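Local coordinates for protein Rho-class glutathione S-transferase (Laternula elliptica, PDB 3QAV) that probably transfers glutathione to electrophilic compounds, acting as a cytosolic glutathione S-transferase of a shellfish-specific class, at residues L42-E47 against M96-K101; F175-T178 against M183-V186. All coordinates share one frame; numbering follows the deposited sequence.

Contact 1. Residues L42-E47 against M96-K101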
# COMPACT_ATOMS: atom_id res chain seq x y z
N LEU A 42 2.74 7.90 14.91
CA LEU A 42 3.34 8.37 16.15
C LEU A 42 4.85 8.53 16.01
O LEU A 42 5.44 9.46 16.56
CB LEU A 42 3.02 7.41 17.30
CG LEU A 42 1.53 7.20 17.62
CD1 LEU A 42 1.40 6.22 18.79
CD2 LEU A 42 0.88 8.53 17.97
N LEU A 43 5.48 7.60 15.28
CA LEU A 43 6.92 7.64 15.08
C LEU A 43 7.33 8.87 14.28
O LEU A 43 8.31 9.52 14.61
CB LEU A 43 7.40 6.37 14.36
CG LEU A 43 7.55 5.13 15.24
CD1 LEU A 43 8.11 3.99 14.40
CD2 LEU A 43 8.50 5.44 16.39
N VAL A 44 6.59 9.17 13.22
CA VAL A 44 6.91 10.35 12.41
C VAL A 44 6.80 11.61 13.27
O VAL A 44 7.68 12.47 13.23
CB VAL A 44 5.94 10.49 11.21
CG1 VAL A 44 6.16 11.84 10.52
CG2 VAL A 44 6.17 9.36 10.24
N LEU A 45 5.72 11.73 14.03
CA LEU A 45 5.51 12.89 14.89
C LEU A 45 6.63 13.03 15.92
O LEU A 45 7.17 14.12 16.11
CB LEU A 45 4.16 12.79 15.61
CG LEU A 45 2.89 12.99 14.78
CD1 LEU A 45 1.68 12.50 15.59
CD2 LEU A 45 2.74 14.46 14.39
N GLN A 46 6.98 11.93 16.58
CA GLN A 46 8.02 11.93 17.60
C GLN A 46 9.39 12.24 16.98
O GLN A 46 10.12 13.09 17.48
CB GLN A 46 8.09 10.57 18.29
CG GLN A 46 6.90 10.22 19.19
CD GLN A 46 6.89 11.00 20.50
OE1 GLN A 46 7.93 11.19 21.12
NE2 GLN A 46 5.71 11.42 20.93
N GLU A 47 9.73 11.55 15.90
CA GLU A 47 11.02 11.76 15.25
C GLU A 47 11.20 13.21 14.82
O GLU A 47 12.27 13.79 14.98
CB GLU A 47 11.16 10.84 14.03
CG GLU A 47 11.39 9.39 14.39
CD GLU A 47 12.80 9.13 14.89
OE1 GLU A 47 13.03 8.07 15.51
OE2 GLU A 47 13.68 9.99 14.66
N MET A 96 3.17 11.23 4.78
CA MET A 96 3.62 12.07 3.68
C MET A 96 3.27 13.53 3.93
O MET A 96 4.08 14.42 3.67
CB MET A 96 3.01 11.61 2.35
CG MET A 96 3.63 10.31 1.82
SD MET A 96 5.45 10.36 1.81
CE MET A 96 5.75 11.43 0.41
N TYR A 97 2.08 13.78 4.46
CA TYR A 97 1.65 15.15 4.77
C TYR A 97 2.55 15.79 5.83
O TYR A 97 2.91 16.96 5.71
CB TYR A 97 0.21 15.15 5.29
CG TYR A 97 -0.15 16.42 6.03
CD1 TYR A 97 -0.41 17.61 5.34
CD2 TYR A 97 -0.21 16.43 7.42
CE1 TYR A 97 -0.71 18.78 6.03
CE2 TYR A 97 -0.51 17.60 8.12
CZ TYR A 97 -0.76 18.77 7.42
OH TYR A 97 -1.06 19.91 8.13
N LEU A 98 2.88 15.02 6.86
CA LEU A 98 3.72 15.51 7.94
C LEU A 98 5.14 15.84 7.46
O LEU A 98 5.73 16.84 7.89
CB LEU A 98 3.81 14.47 9.07
CG LEU A 98 2.53 14.16 9.85
CD1 LEU A 98 2.84 13.09 10.88
CD2 LEU A 98 1.98 15.43 10.53
N GLU A 99 5.67 15.01 6.57
CA GLU A 99 7.01 15.23 6.02
C GLU A 99 7.02 16.50 5.17
O GLU A 99 8.00 17.25 5.16
CB GLU A 99 7.43 14.04 5.17
CG GLU A 99 8.77 14.21 4.42
CD GLU A 99 9.96 14.33 5.36
OE1 GLU A 99 9.79 14.20 6.58
OE2 GLU A 99 11.08 14.55 4.85
N GLU A 100 5.92 16.76 4.48
CA GLU A 100 5.79 17.94 3.63
C GLU A 100 5.44 19.22 4.39
O GLU A 100 5.94 20.29 4.07
CB GLU A 100 4.75 17.69 2.54
CG GLU A 100 5.30 17.08 1.27
CD GLU A 100 4.22 16.79 0.24
OE1 GLU A 100 3.20 17.52 0.24
OE2 GLU A 100 4.40 15.86 -0.57
N LYS A 101 4.60 19.09 5.41
CA LYS A 101 4.17 20.24 6.20
C LYS A 101 5.21 20.68 7.23
O LYS A 101 5.32 21.87 7.52
CB LYS A 101 2.86 19.92 6.92
CG LYS A 101 2.30 21.08 7.74
CD LYS A 101 1.88 22.24 6.86
CE LYS A 101 1.05 23.24 7.67
NZ LYS A 101 0.42 24.27 6.79

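Contact 2. Residues F175-T178 against M183-V186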
# COMPACT_ATOMS: atom_id res chain seq x y z
N PHE A 175 20.38 0.89 8.84
CA PHE A 175 18.92 0.94 8.79
C PHE A 175 18.38 0.18 7.57
O PHE A 175 19.15 -0.39 6.80
CB PHE A 175 18.47 2.40 8.82
CG PHE A 175 18.88 3.11 10.09
CD1 PHE A 175 18.02 3.16 11.19
CD2 PHE A 175 20.14 3.69 10.20
CE1 PHE A 175 18.41 3.78 12.38
CE2 PHE A 175 20.54 4.31 11.39
CZ PHE A 175 19.67 4.36 12.48
N VAL A 176 17.07 0.16 7.39
CA VAL A 176 16.48 -0.62 6.31
C VAL A 176 16.67 -0.15 4.86
O VAL A 176 16.58 -0.96 3.93
CB VAL A 176 14.97 -0.87 6.58
CG1 VAL A 176 14.16 0.38 6.19
CG2 VAL A 176 14.50 -2.12 5.83
N ALA A 177 16.94 1.14 4.66
CA ALA A 177 17.12 1.66 3.30
C ALA A 177 18.47 2.34 3.09
O ALA A 177 19.03 2.31 1.99
CB ALA A 177 15.99 2.63 2.96
N THR A 178 18.99 2.96 4.14
CA THR A 178 20.27 3.65 4.07
C THR A 178 20.98 3.49 5.40
O THR A 178 20.50 2.77 6.28
CB THR A 178 20.08 5.15 3.82
OG1 THR A 178 19.53 5.75 4.99
CG2 THR A 178 19.13 5.40 2.66
N MET A 183 12.11 7.48 6.57
CA MET A 183 10.70 7.10 6.55
C MET A 183 10.54 5.59 6.38
O MET A 183 9.59 5.01 6.89
CB MET A 183 9.95 7.82 5.42
CG MET A 183 8.43 7.64 5.47
SD MET A 183 7.69 8.38 6.94
CE MET A 183 7.61 10.10 6.46
N ALA A 184 11.48 4.96 5.68
CA ALA A 184 11.42 3.52 5.46
C ALA A 184 11.42 2.73 6.77
O ALA A 184 10.73 1.71 6.89
CB ALA A 184 12.59 3.07 4.59
N ASP A 185 12.19 3.20 7.75
CA ASP A 185 12.25 2.52 9.04
C ASP A 185 10.95 2.70 9.81
O ASP A 185 10.58 1.86 10.64
CB ASP A 185 13.43 3.03 9.85
CG ASP A 185 14.75 2.71 9.19
OD1 ASP A 185 15.35 3.62 8.58
OD2 ASP A 185 15.17 1.53 9.27
N VAL A 186 10.25 3.79 9.54
CA VAL A 186 8.98 4.08 10.19
C VAL A 186 7.98 3.01 9.76
O VAL A 186 7.14 2.56 10.55
CB VAL A 186 8.45 5.47 9.76
CG1 VAL A 186 6.99 5.60 10.12
CG2 VAL A 186 9.27 6.56 10.42
O HOH W 1 16.87 3.96 6.21

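Contact 1. Residues L42-E47 against M96-K101
Val44 meets Leu98, the CA atoms of these two residues being the nearest pair between 42-47 and 96-101, 7.5 Å apart. Because Val44 CG1 stands anti to its own N (chi1 171°), this methyl is sent across the gap, to lie 3.6 Å from Leu98 CD1 and 3.8 Å from Leu98 CB. A beta-branched valine suits the short distance: its methyls sit close to the backbone and fill the space without needing a long reach. Such helix pairing belongs to the thioredoxin-like N-terminal domain of glutathione S-transferases, in which these two helices pack side by side against one side of the mixed sheet; Ser91, which binds glutathione, begins the second helix. One residue on, Leu45 starts off less directly aimed at its partner, and the longer chain makes up the difference, bringing Leu45 CD2 within 3.8 Å of Leu98 CD1. Leu98 CD2 is a little farther from that same Leu45 CD2, at 4.1 Å. Leu98 CD1 thus makes the closest approach to both Val44 and Leu45, and only van der Waals contact joins them. At the end of the helix, Glu47 turns to a salt bridge with Arg219, while beyond Leu98, Glu100 pairs with Arg115 of the second subunit.

Contact 2. Residues F175-T178 against M183-V186
The Phe175 ring and the Asp185 carboxylate stand nearly upright to each other, their planes 75° apart. Asp185 OD2 lies in the ring plane at its edge, 3.8 Å from Phe175 CD1, whereas Asp185 OD1 approaches the ring obliquely and comes 3.4 Å from Phe175 CB. Met215 and Met216 of helix 207-217 also pack on this phenylalanine. The carboxylate's main grip on the loop is on Val176 N, which donates to Asp185 OD2 at 3.0 Å in an almost straight bond (173°), arriving on the syn side and slightly out of the carboxylate plane. Tyr212 OH bonds to the same oxygen. Asp185 OD1 accepts from Thr182 N, consistent with one half of the N-capping box known at the start of this helix in glutathione S-transferases; Thr182 OG1 takes a weak bond from Ala184 N, and Phe181 packs on Val186, as in a hydrophobic staple. A water donates to Asp185 OD1 at 2.8 Å and accepts from Ala177 N at 3.2 Å, so that the buried acid serves two successive loop amides, one directly and one through water. With alanine at Asp185, Val176 N, Tyr212 OH and Thr182 N would probably lose their shared acceptor, and the bridging water one of its anchors, leaving the loop less firmly fixed to the helix. Beside these bonds, Ala184 supplies an apolar surface. Val176 CG1, placed between its backbone N and carbonyl carbon (chi1 80°), comes 3.5 Å from Ala184 CB, and Ala177 CB lies 3.8 Å from that methyl; the two small alanines let loop and helix draw close.

In the fold
Both contacts are mainly core, though contact 2 reaches the surface at the partly exposed Phe175. Contact 1 joins two helices of the N-terminal domain by aliphatic side chains alone; contact 2 ties a loop to the first turn of helix 183-197 in the C-terminal domain, where backbone amides without helical partners call for a carboxylate and a water. They share no element, but they touch. The methyl of Val44 that does not face Leu98, CG2, packs 3.8 Å from Met183 SD and 3.9 Å from Val186 CG1, so helix 36-47 packs on both helix 91-101 and helix 183-197, and Glu99 CB also approaches Met183 CE. Only contact 1 lies beside the second subunit, reached by residues flanking Leu98.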